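Local coordinates for ABC transporter periplasmic peptide-binding protein (Pseudoalteromonas, PDB 4QFL) that binds dipeptides in the periplasm and probably delivers them to an ABC transporter for uptake into the cell, at residues N130-V135 and M192-N197; P212-E217 and Y227-Y232; E287-I292 and G506-A511. All coordinates share one frame; numbering follows the deposited sequence. Where two conformers were deposited one is given.

Contact 1 of 3, residues N130-V135 and M192-N197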
loop_
_atom_site.group_PDB
_atom_site.type_symbol
_atom_site.label_atom_id
_atom_site.label_comp_id
_atom_site.label_asym_id
_atom_site.label_seq_id
_atom_site.Cartn_x
_atom_site.Cartn_y
_atom_site.Cartn_z
ATOM N N ASN A 130 -23.396 -12.170 -0.534
ATOM C CA ASN A 130 -22.397 -12.918 0.211
ATOM C C ASN A 130 -22.585 -12.620 1.689
ATOM O O ASN A 130 -22.637 -11.467 2.085
ATOM C CB ASN A 130 -20.985 -12.559 -0.264
ATOM C CG ASN A 130 -19.915 -13.367 0.432
ATOM O OD1 ASN A 130 -19.834 -13.367 1.661
ATOM N ND2 ASN A 130 -19.100 -14.078 -0.343
ATOM N N PRO A 131 -22.691 -13.664 2.512
ATOM C CA PRO A 131 -23.040 -13.446 3.914
ATOM C C PRO A 131 -21.974 -12.657 4.656
ATOM O O PRO A 131 -22.201 -12.221 5.780
ATOM C CB PRO A 131 -23.139 -14.866 4.465
ATOM C CG PRO A 131 -22.279 -15.676 3.563
ATOM C CD PRO A 131 -22.460 -15.086 2.217
ATOM N N TYR A 132 -20.820 -12.471 4.033
ATOM C CA TYR A 132 -19.743 -11.729 4.673
ATOM C C TYR A 132 -19.529 -10.358 4.039
ATOM O O TYR A 132 -18.676 -9.581 4.473
ATOM C CB TYR A 132 -18.464 -12.546 4.639
ATOM C CG TYR A 132 -18.384 -13.530 5.767
ATOM C CD1 TYR A 132 -19.068 -14.742 5.720
ATOM C CD2 TYR A 132 -17.629 -13.245 6.886
ATOM C CE1 TYR A 132 -18.995 -15.643 6.768
ATOM C CE2 TYR A 132 -17.540 -14.129 7.932
ATOM C CZ TYR A 132 -18.222 -15.328 7.876
ATOM O OH TYR A 132 -18.110 -16.189 8.943
ATOM N N HIS A 133 -20.321 -10.054 3.022
ATOM C CA HIS A 133 -20.178 -8.776 2.346
ATOM C C HIS A 133 -20.195 -7.617 3.330
ATOM O O HIS A 133 -19.377 -6.704 3.237
ATOM C CB HIS A 133 -21.266 -8.573 1.296
ATOM C CG HIS A 133 -21.116 -7.297 0.530
ATOM N ND1 HIS A 133 -20.023 -7.033 -0.268
ATOM C CD2 HIS A 133 -21.907 -6.200 0.460
ATOM C CE1 HIS A 133 -20.155 -5.835 -0.809
ATOM N NE2 HIS A 133 -21.290 -5.309 -0.383
ATOM N N PHE A 134 -21.125 -7.659 4.276
ATOM C CA PHE A 134 -21.285 -6.564 5.232
ATOM C C PHE A 134 -20.637 -6.825 6.598
ATOM O O PHE A 134 -20.889 -6.092 7.559
ATOM C CB PHE A 134 -22.766 -6.230 5.423
ATOM C CG PHE A 134 -23.445 -5.718 4.185
ATOM C CD1 PHE A 134 -23.182 -4.447 3.712
ATOM C CD2 PHE A 134 -24.366 -6.499 3.516
ATOM C CE1 PHE A 134 -23.812 -3.977 2.575
ATOM C CE2 PHE A 134 -25.001 -6.033 2.382
ATOM C CZ PHE A 134 -24.728 -4.776 1.915
ATOM N N VAL A 135 -19.804 -7.854 6.693
ATOM C CA VAL A 135 -19.151 -8.143 7.963
ATOM C C VAL A 135 -18.034 -7.161 8.228
ATOM O O VAL A 135 -17.365 -6.700 7.304
ATOM C CB VAL A 135 -18.605 -9.571 8.025
ATOM C CG1 VAL A 135 -17.608 -9.714 9.167
ATOM C CG2 VAL A 135 -19.747 -10.542 8.182
ATOM N N MET A 192 -18.013 -20.391 6.856
ATOM C CA MET A 192 -19.323 -21.019 7.019
ATOM C C MET A 192 -19.502 -21.611 8.418
ATOM O O MET A 192 -20.608 -21.642 8.958
ATOM C CB MET A 192 -19.526 -22.096 5.948
ATOM C CG MET A 192 -19.726 -21.539 4.548
ATOM S SD MET A 192 -20.804 -20.085 4.567
ATOM C CE MET A 192 -19.615 -18.767 4.361
ATOM N N ALA A 193 -18.400 -22.066 9.000
ATOM C CA ALA A 193 -18.385 -22.568 10.370
ATOM C C ALA A 193 -18.708 -21.469 11.382
ATOM O O ALA A 193 -19.586 -21.626 12.235
ATOM C CB ALA A 193 -17.034 -23.177 10.682
ATOM N N LEU A 194 -17.983 -20.360 11.298
ATOM C CA LEU A 194 -18.225 -19.222 12.172
ATOM C C LEU A 194 -19.649 -18.690 12.037
ATOM O O LEU A 194 -20.287 -18.334 13.027
ATOM C CB LEU A 194 -17.217 -18.114 11.877
ATOM C CG LEU A 194 -15.761 -18.391 12.244
ATOM C CD1 LEU A 194 -14.919 -17.187 11.890
ATOM C CD2 LEU A 194 -15.640 -18.692 13.718
ATOM N N LYS A 195 -20.143 -18.634 10.806
ATOM C CA LYS A 195 -21.513 -18.199 10.546
ATOM C C LYS A 195 -22.506 -19.030 11.353
ATOM O O LYS A 195 -23.403 -18.487 12.000
ATOM C CB LYS A 195 -21.828 -18.278 9.051
ATOM C CG LYS A 195 -23.241 -17.901 8.663
ATOM C CD LYS A 195 -23.394 -17.871 7.150
ATOM C CE LYS A 195 -24.852 -17.990 6.727
ATOM N NZ LYS A 195 -25.686 -16.838 7.167
ATOM N N ALA A 196 -22.333 -20.346 11.331
ATOM C CA ALA A 196 -23.193 -21.232 12.103
ATOM C C ALA A 196 -23.282 -20.789 13.563
ATOM O O ALA A 196 -24.331 -20.886 14.183
ATOM C CB ALA A 196 -22.698 -22.656 12.011
ATOM N N ASN A 197 -22.183 -20.294 14.113
ATOM C CA ASN A 197 -22.183 -19.821 15.491
ATOM C C ASN A 197 -22.522 -18.344 15.628
ATOM O O ASN A 197 -22.524 -17.805 16.736
ATOM C CB ASN A 197 -20.823 -20.085 16.141
ATOM C CG ASN A 197 -20.565 -21.547 16.351
ATOM O OD1 ASN A 197 -21.483 -22.360 16.251
ATOM N ND2 ASN A 197 -19.320 -21.901 16.654
#
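Pro-131 and Tyr-132 lie in two overlapping type I turns, Asn-130 to His-133 and Tyr-132 to Val-135, that face the last turn of helix 188-196, with the CA atoms of Pro-131 and Lys-195 8.3 Å apart. This is a loop-on-helix contact at the edge of the molecule. An Asx turn shapes the loop: OD1 of Asn-130 accepts from N of Tyr-132 at 2.7 Å, in the plane of the side-chain carbonyl. Proline suits the next position because its ring fixes the phi angle that a type I turn needs there. No hydrogen bond joins the two segments, and the contact is largely apolar. Met-192 starts away from the loop, but bends at chi2 (-41°) and chi3 (104°) bring its methyl back, so that CE sits 4.0 Å from CE1 of Tyr-132 and 4.2 Å from CG of Pro-131. A flexible thioether can make such a return. On the exposed side, Lys-195 lays its aliphatic CD 4.0 Å from CB of Pro-131, and a bend at chi4 (64°) keeps NZ beside the proline ring. The buried Tyr-132 ring also meets Phe-120 and Phe-203, and its hydroxyl donates to the backbone O of Ala-191, in the same helix. A tyrosine can therefore fill an apolar site and still satisfy its polar end. That same OH rests against the helix with CB of Leu-194 at 3.6 Å.

Contact 2 of 3, residues P212-E217 and Y227-Y232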
loop_
_atom_site.group_PDB
_atom_site.type_symbol
_atom_site.label_atom_id
_atom_site.label_comp_id
_atom_site.label_asym_id
_atom_site.label_seq_id
_atom_site.Cartn_x
_atom_site.Cartn_y
_atom_site.Cartn_z
ATOM N N PRO A 212 2.587 -19.841 4.642
ATOM C CA PRO A 212 3.720 -20.502 5.317
ATOM C C PRO A 212 3.687 -20.452 6.846
ATOM O O PRO A 212 4.366 -21.256 7.475
ATOM C CB PRO A 212 4.941 -19.734 4.794
ATOM C CG PRO A 212 4.413 -18.418 4.360
ATOM C CD PRO A 212 3.028 -18.701 3.824
ATOM N N TYR A 213 2.935 -19.521 7.427
ATOM C CA TYR A 213 2.831 -19.430 8.880
ATOM C C TYR A 213 1.383 -19.373 9.314
ATOM O O TYR A 213 0.508 -18.990 8.547
ATOM C CB TYR A 213 3.597 -18.221 9.408
ATOM C CG TYR A 213 5.021 -18.176 8.917
ATOM C CD1 TYR A 213 6.035 -18.861 9.589
ATOM C CD2 TYR A 213 5.355 -17.459 7.774
ATOM C CE1 TYR A 213 7.352 -18.826 9.140
ATOM C CE2 TYR A 213 6.666 -17.420 7.314
ATOM C CZ TYR A 213 7.660 -18.109 8.003
ATOM O OH TYR A 213 8.963 -18.067 7.551
ATOM N N ILE A 214 1.141 -19.756 10.561
ATOM C CA ILE A 214 -0.202 -19.887 11.096
ATOM C C ILE A 214 -0.352 -18.953 12.270
ATOM O O ILE A 214 0.602 -18.716 13.006
ATOM C CB ILE A 214 -0.460 -21.325 11.583
ATOM C CG1 ILE A 214 -0.149 -22.315 10.464
ATOM C CG2 ILE A 214 -1.887 -21.485 12.078
ATOM C CD1 ILE A 214 -0.359 -23.753 10.860
ATOM N N TYR A 215 -1.550 -18.419 12.450
ATOM C CA TYR A 215 -1.836 -17.534 13.576
ATOM C C TYR A 215 -1.773 -18.268 14.919
ATOM O O TYR A 215 -2.388 -19.329 15.091
ATOM C CB TYR A 215 -3.210 -16.891 13.394
ATOM C CG TYR A 215 -3.676 -16.057 14.560
ATOM C CD1 TYR A 215 -4.268 -16.651 15.669
ATOM C CD2 TYR A 215 -3.549 -14.673 14.542
ATOM C CE1 TYR A 215 -4.709 -15.893 16.733
ATOM C CE2 TYR A 215 -3.987 -13.903 15.605
ATOM C CZ TYR A 215 -4.570 -14.524 16.696
ATOM O OH TYR A 215 -5.010 -13.774 17.756
ATOM N N LYS A 216 -1.026 -17.699 15.864
ATOM C CA LYS A 216 -0.965 -18.223 17.231
ATOM C C LYS A 216 -1.542 -17.235 18.255
ATOM O O LYS A 216 -2.445 -17.578 19.017
ATOM C CB LYS A 216 0.475 -18.597 17.595
ATOM C CG LYS A 216 0.652 -19.154 18.990
ATOM C CD LYS A 216 -0.051 -20.490 19.154
ATOM C CE LYS A 216 -0.059 -20.949 20.618
ATOM N NZ LYS A 216 1.313 -21.178 21.163
ATOM N N GLU A 217 -1.048 -15.999 18.246
ATOM C CA GLU A 217 -1.315 -15.070 19.333
ATOM C C GLU A 217 -1.198 -13.605 18.909
ATOM O O GLU A 217 -0.433 -13.262 18.014
ATOM C CB GLU A 217 -0.320 -15.362 20.459
ATOM C CG GLU A 217 -0.538 -14.610 21.754
ATOM C CD GLU A 217 0.580 -14.870 22.748
ATOM O OE1 GLU A 217 1.240 -15.925 22.631
ATOM O OE2 GLU A 217 0.809 -14.021 23.635
ATOM N N TYR A 227 3.373 -19.300 13.948
ATOM C CA TYR A 227 4.250 -20.460 13.895
ATOM C C TYR A 227 4.228 -21.132 12.531
ATOM O O TYR A 227 3.292 -20.967 11.745
ATOM C CB TYR A 227 3.937 -21.455 15.014
ATOM C CG TYR A 227 2.593 -22.127 14.908
ATOM C CD1 TYR A 227 1.434 -21.467 15.288
ATOM C CD2 TYR A 227 2.486 -23.428 14.446
ATOM C CE1 TYR A 227 0.203 -22.081 15.202
ATOM C CE2 TYR A 227 1.264 -24.052 14.360
ATOM C CZ TYR A 227 0.124 -23.378 14.740
ATOM O OH TYR A 227 -1.095 -24.003 14.655
ATOM N N LYS A 228 5.278 -21.888 12.257
ATOM C CA LYS A 228 5.458 -22.513 10.959
ATOM C C LYS A 228 4.283 -23.428 10.579
ATOM O O LYS A 228 3.759 -24.183 11.405
ATOM C CB LYS A 228 6.792 -23.270 10.939
ATOM C CG LYS A 228 6.718 -24.681 10.434
ATOM C CD LYS A 228 8.108 -25.258 10.214
ATOM C CE LYS A 228 8.038 -26.513 9.358
ATOM N NZ LYS A 228 9.368 -26.942 8.853
ATOM N N ASN A 229 3.848 -23.324 9.329
ATOM C CA ASN A 229 2.868 -24.254 8.773
ATOM C C ASN A 229 3.564 -25.486 8.212
ATOM O O ASN A 229 4.139 -25.435 7.121
ATOM C CB ASN A 229 2.038 -23.583 7.679
ATOM C CG ASN A 229 1.135 -24.563 6.949
ATOM O OD1 ASN A 229 0.981 -25.715 7.362
ATOM N ND2 ASN A 229 0.534 -24.109 5.864
ATOM N N ALA A 230 3.508 -26.589 8.957
ATOM C CA ALA A 230 4.200 -27.825 8.574
ATOM C C ALA A 230 3.676 -28.425 7.269
ATOM O O ALA A 230 4.358 -29.218 6.626
ATOM C CB ALA A 230 4.120 -28.847 9.703
ATOM N N ASP A 231 2.467 -28.028 6.885
ATOM C CA ASP A 231 1.790 -28.576 5.711
ATOM C C ASP A 231 1.771 -27.616 4.541
ATOM O O ASP A 231 0.931 -27.744 3.658
ATOM C CB ASP A 231 0.346 -28.939 6.048
ATOM C CG ASP A 231 0.227 -30.286 6.725
ATOM O OD1 ASP A 231 0.825 -31.265 6.217
ATOM O OD2 ASP A 231 -0.459 -30.364 7.769
ATOM N N TYR A 232 2.693 -26.661 4.529
ATOM C CA TYR A 232 2.704 -25.644 3.481
ATOM C C TYR A 232 3.020 -26.214 2.092
ATOM O O TYR A 232 4.010 -26.907 1.900
ATOM C CB TYR A 232 3.666 -24.506 3.839
ATOM C CG TYR A 232 3.596 -23.359 2.863
ATOM C CD1 TYR A 232 2.383 -22.772 2.555
ATOM C CD2 TYR A 232 4.736 -22.867 2.250
ATOM C CE1 TYR A 232 2.299 -21.735 1.660
ATOM C CE2 TYR A 232 4.665 -21.816 1.351
ATOM C CZ TYR A 232 3.438 -21.258 1.061
ATOM O OH TYR A 232 3.335 -20.212 0.176
#
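The beta hairpin of strands 213-219 and 223-228 is joined here through Ile-214 and Tyr-227, an antiparallel hydrogen-bonded pair. Ile-214 N donates to Tyr-227 O at 2.7 Å, and Tyr-227 N returns a bond to Ile-214 O at 3.0 Å. Past the strand end, Asn-229 N reaches Pro-212 O at 2.8 Å, from 38° above the carbonyl plane. Tyr-227 has CG in the crowded position between its backbone N and carbonyl carbon (chi1 67°), and one face of its ring lies against Ile-214; the residue was modelled in two conformers, and the packing described is that of one. Ile-214 CB stands over the ring face, 4.0 Å from the centroid, with both branches, CG2 and CD1, near the hydroxyl end, a broad contact suited to a beta-branched residue. Lys-216 offers its CB to the edge of the same ring. At the other end, Pro-212 lies alongside Tyr-232, its CB over the ring face, 4.1 Å from the centroid, a CH-pi contact, while the tyrosine OH is hydrogen-bonded to OD1 of Asp-62. Asparagine suits position 229 because it can form an Asx turn, its OD1 accepting from Asp-231 N at 2.8 Å.

Contact 3 of 3, residues E287-I292 and G506-A511. With GOL (glycerol), chain E.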
loop_
_atom_site.group_PDB
_atom_site.type_symbol
_atom_site.label_atom_id
_atom_site.label_comp_id
_atom_site.label_asym_id
_atom_site.label_seq_id
_atom_site.Cartn_x
_atom_site.Cartn_y
_atom_site.Cartn_z
ATOM N N GLU A 287 17.157 -0.944 -1.643
ATOM C CA GLU A 287 16.693 -1.313 -2.973
ATOM C C GLU A 287 15.850 -0.226 -3.622
ATOM O O GLU A 287 15.178 0.547 -2.932
ATOM C CB GLU A 287 15.882 -2.599 -2.904
ATOM C CG GLU A 287 16.520 -3.678 -2.069
ATOM C CD GLU A 287 15.696 -4.966 -2.040
ATOM O OE1 GLU A 287 16.174 -5.951 -1.432
ATOM O OE2 GLU A 287 14.580 -5.001 -2.623
ATOM N N THR A 288 15.888 -0.174 -4.954
ATOM C CA THR A 288 15.018 0.722 -5.692
ATOM C C THR A 288 13.578 0.229 -5.577
ATOM O O THR A 288 13.334 -0.975 -5.431
ATOM C CB THR A 288 15.407 0.804 -7.171
ATOM O OG1 THR A 288 14.516 1.707 -7.829
ATOM C CG2 THR A 288 15.286 -0.548 -7.832
ATOM N N ASN A 289 12.623 1.149 -5.643
ATOM C CA ASN A 289 11.234 0.794 -5.372
ATOM C C ASN A 289 10.270 1.812 -5.969
ATOM O O ASN A 289 10.546 3.009 -5.990
ATOM C CB ASN A 289 11.036 0.636 -3.857
ATOM C CG ASN A 289 9.592 0.400 -3.472
ATOM O OD1 ASN A 289 8.815 1.349 -3.351
ATOM N ND2 ASN A 289 9.230 -0.860 -3.244
ATOM N N LEU A 290 9.152 1.319 -6.479
ATOM C CA LEU A 290 8.123 2.173 -7.055
ATOM C C LEU A 290 7.307 2.820 -5.939
ATOM O O LEU A 290 6.496 2.172 -5.286
ATOM C CB LEU A 290 7.205 1.336 -7.927
ATOM C CG LEU A 290 7.764 0.691 -9.187
ATOM C CD1 LEU A 290 6.800 -0.376 -9.665
ATOM C CD2 LEU A 290 7.995 1.756 -10.261
ATOM N N ASN A 291 7.541 4.098 -5.701
ATOM C CA ASN A 291 6.813 4.802 -4.666
ATOM C C ASN A 291 6.805 6.278 -4.957
ATOM O O ASN A 291 7.603 6.762 -5.755
ATOM C CB ASN A 291 7.422 4.538 -3.287
ATOM C CG ASN A 291 8.827 5.087 -3.150
ATOM O OD1 ASN A 291 9.815 4.381 -3.376
ATOM N ND2 ASN A 291 8.927 6.344 -2.767
ATOM N N ILE A 292 5.884 6.988 -4.323
ATOM C CA ILE A 292 5.860 8.442 -4.396
ATOM C C ILE A 292 5.478 9.033 -3.056
ATOM O O ILE A 292 4.569 8.546 -2.391
ATOM C CB ILE A 292 4.871 8.929 -5.449
ATOM C CG1 ILE A 292 4.842 10.467 -5.477
ATOM C CG2 ILE A 292 3.506 8.314 -5.207
ATOM C CD1 ILE A 292 6.050 11.089 -6.147
ATOM N N GLY A 506 11.555 7.507 -2.498
ATOM C CA GLY A 506 12.533 6.975 -1.561
ATOM C C GLY A 506 13.160 5.649 -1.975
ATOM O O GLY A 506 12.688 4.974 -2.898
ATOM N N MET A 507 14.255 5.294 -1.296
ATOM C CA MET A 507 14.846 3.956 -1.390
ATOM C C MET A 507 14.194 3.074 -0.332
ATOM O O MET A 507 13.791 3.556 0.729
ATOM C CB MET A 507 16.364 4.004 -1.159
ATOM C CG MET A 507 17.147 4.697 -2.263
ATOM S SD MET A 507 17.051 3.763 -3.791
ATOM C CE MET A 507 17.725 2.217 -3.237
ATOM N N ARG A 508 14.071 1.787 -0.629
ATOM C CA ARG A 508 13.516 0.845 0.329
ATOM C C ARG A 508 14.627 0.243 1.198
ATOM O O ARG A 508 15.471 -0.489 0.699
ATOM C CB ARG A 508 12.755 -0.250 -0.414
ATOM C CG ARG A 508 11.924 -1.134 0.477
ATOM C CD ARG A 508 11.095 -2.119 -0.322
ATOM N NE ARG A 508 10.048 -2.690 0.514
ATOM C CZ ARG A 508 9.001 -3.350 0.043
ATOM N NH1 ARG A 508 8.879 -3.540 -1.261
ATOM N NH2 ARG A 508 8.082 -3.817 0.872
ATOM N N PHE A 509 14.633 0.562 2.491
ATOM C CA PHE A 509 15.651 0.046 3.412
ATOM C C PHE A 509 15.090 -0.986 4.394
ATOM O O PHE A 509 13.940 -0.905 4.804
ATOM C CB PHE A 509 16.252 1.167 4.266
ATOM C CG PHE A 509 17.101 2.147 3.513
ATOM C CD1 PHE A 509 18.440 1.879 3.268
ATOM C CD2 PHE A 509 16.571 3.364 3.101
ATOM C CE1 PHE A 509 19.226 2.789 2.597
ATOM C CE2 PHE A 509 17.350 4.284 2.424
ATOM C CZ PHE A 509 18.684 3.995 2.170
ATOM N N GLN A 510 15.924 -1.939 4.792
ATOM C CA GLN A 510 15.612 -2.802 5.920
ATOM C C GLN A 510 16.869 -3.259 6.643
ATOM O O GLN A 510 17.844 -3.666 6.012
ATOM C CB GLN A 510 14.822 -4.024 5.488
ATOM C CG GLN A 510 14.496 -4.953 6.642
ATOM C CD GLN A 510 13.604 -6.077 6.205
ATOM O OE1 GLN A 510 14.076 -7.092 5.702
ATOM N NE2 GLN A 510 12.298 -5.894 6.367
ATOM N N ALA A 511 16.843 -3.195 7.970
ATOM C CA ALA A 511 17.977 -3.655 8.752
ATOM C C ALA A 511 17.697 -5.022 9.345
ATOM O O ALA A 511 16.574 -5.329 9.719
ATOM C CB ALA A 511 18.317 -2.663 9.849
HETATM C C1 GOL E . 12.869 5.021 -7.314
HETATM O O1 GOL E . 11.514 5.317 -7.088
HETATM C C2 GOL E . 13.665 5.129 -6.018
HETATM O O2 GOL E . 13.535 3.928 -5.289
HETATM C C3 GOL E . 15.136 5.371 -6.359
HETATM O O3 GOL E . 15.549 4.437 -7.345
#
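Glu-287 and Arg-508 send their side chains to the same face of the sheet, yet their charged ends do not meet: Glu-287 OE2 stays 6.0 Å from Arg-508 NE. Each is instead anchored to Gly-522, whose N donates to the carboxylate and whose O accepts from Arg-508 NH1, while NH2 bonds to Gly-525 O. A long arginine suits this task: its chain runs extended from CG to NE past Asn-289, whose amide plane stands 83° from the guanidinium. Nearer the backbone, Asn-289 CB lies 3.9 Å from Arg-508 CB. Their backbones run on from strands 282-287 and 500-513, which pair antiparallel in the periplasmic binding protein fold. Glu-287 and Arg-508 form the hydrogen-bonded pair, with Arg-508 N to Glu-287 O at 2.8 Å and Glu-287 N to Arg-508 O at 2.9 Å. Beyond it the backbones separate, and glycerol, probably from the crystallisation liquor, bridges them: its O2 accepts from Asn-289 N and donates to Gly-506 O, the latter at 2.7 Å. Thr-288 turns away from the other segment, and its OG1 shares a hydrogen bond with glycerol O3. Asn-291 points toward Gly-506, its side chain about 7 Å from the bound alanine. Met-507, bent at chi2 (-66°), sets SD 3.6 Å from glycerol C3.

From the N terminus the three contacts follow in series; none nests in or crosses another. Contact 1 closes a loop with 56 residues between its segments, holding the turns after helix 115-126 against helix 188-196. The chain then enters strand 213-219, and contact 2 closes a short hairpin with only nine residues between its segments, about 24 Å away, centre to centre. Contact 3 spans 213 residues, bringing strand 500-513, late in the chain, back to the junction of strands 282-287 and 291-297, close to the dipeptide site. Contacts 2 and 3 belong to linked strand systems, their nearest atoms about 12 Å apart, whereas contacts 1 and 3 lie on opposite sides of the chain's centre.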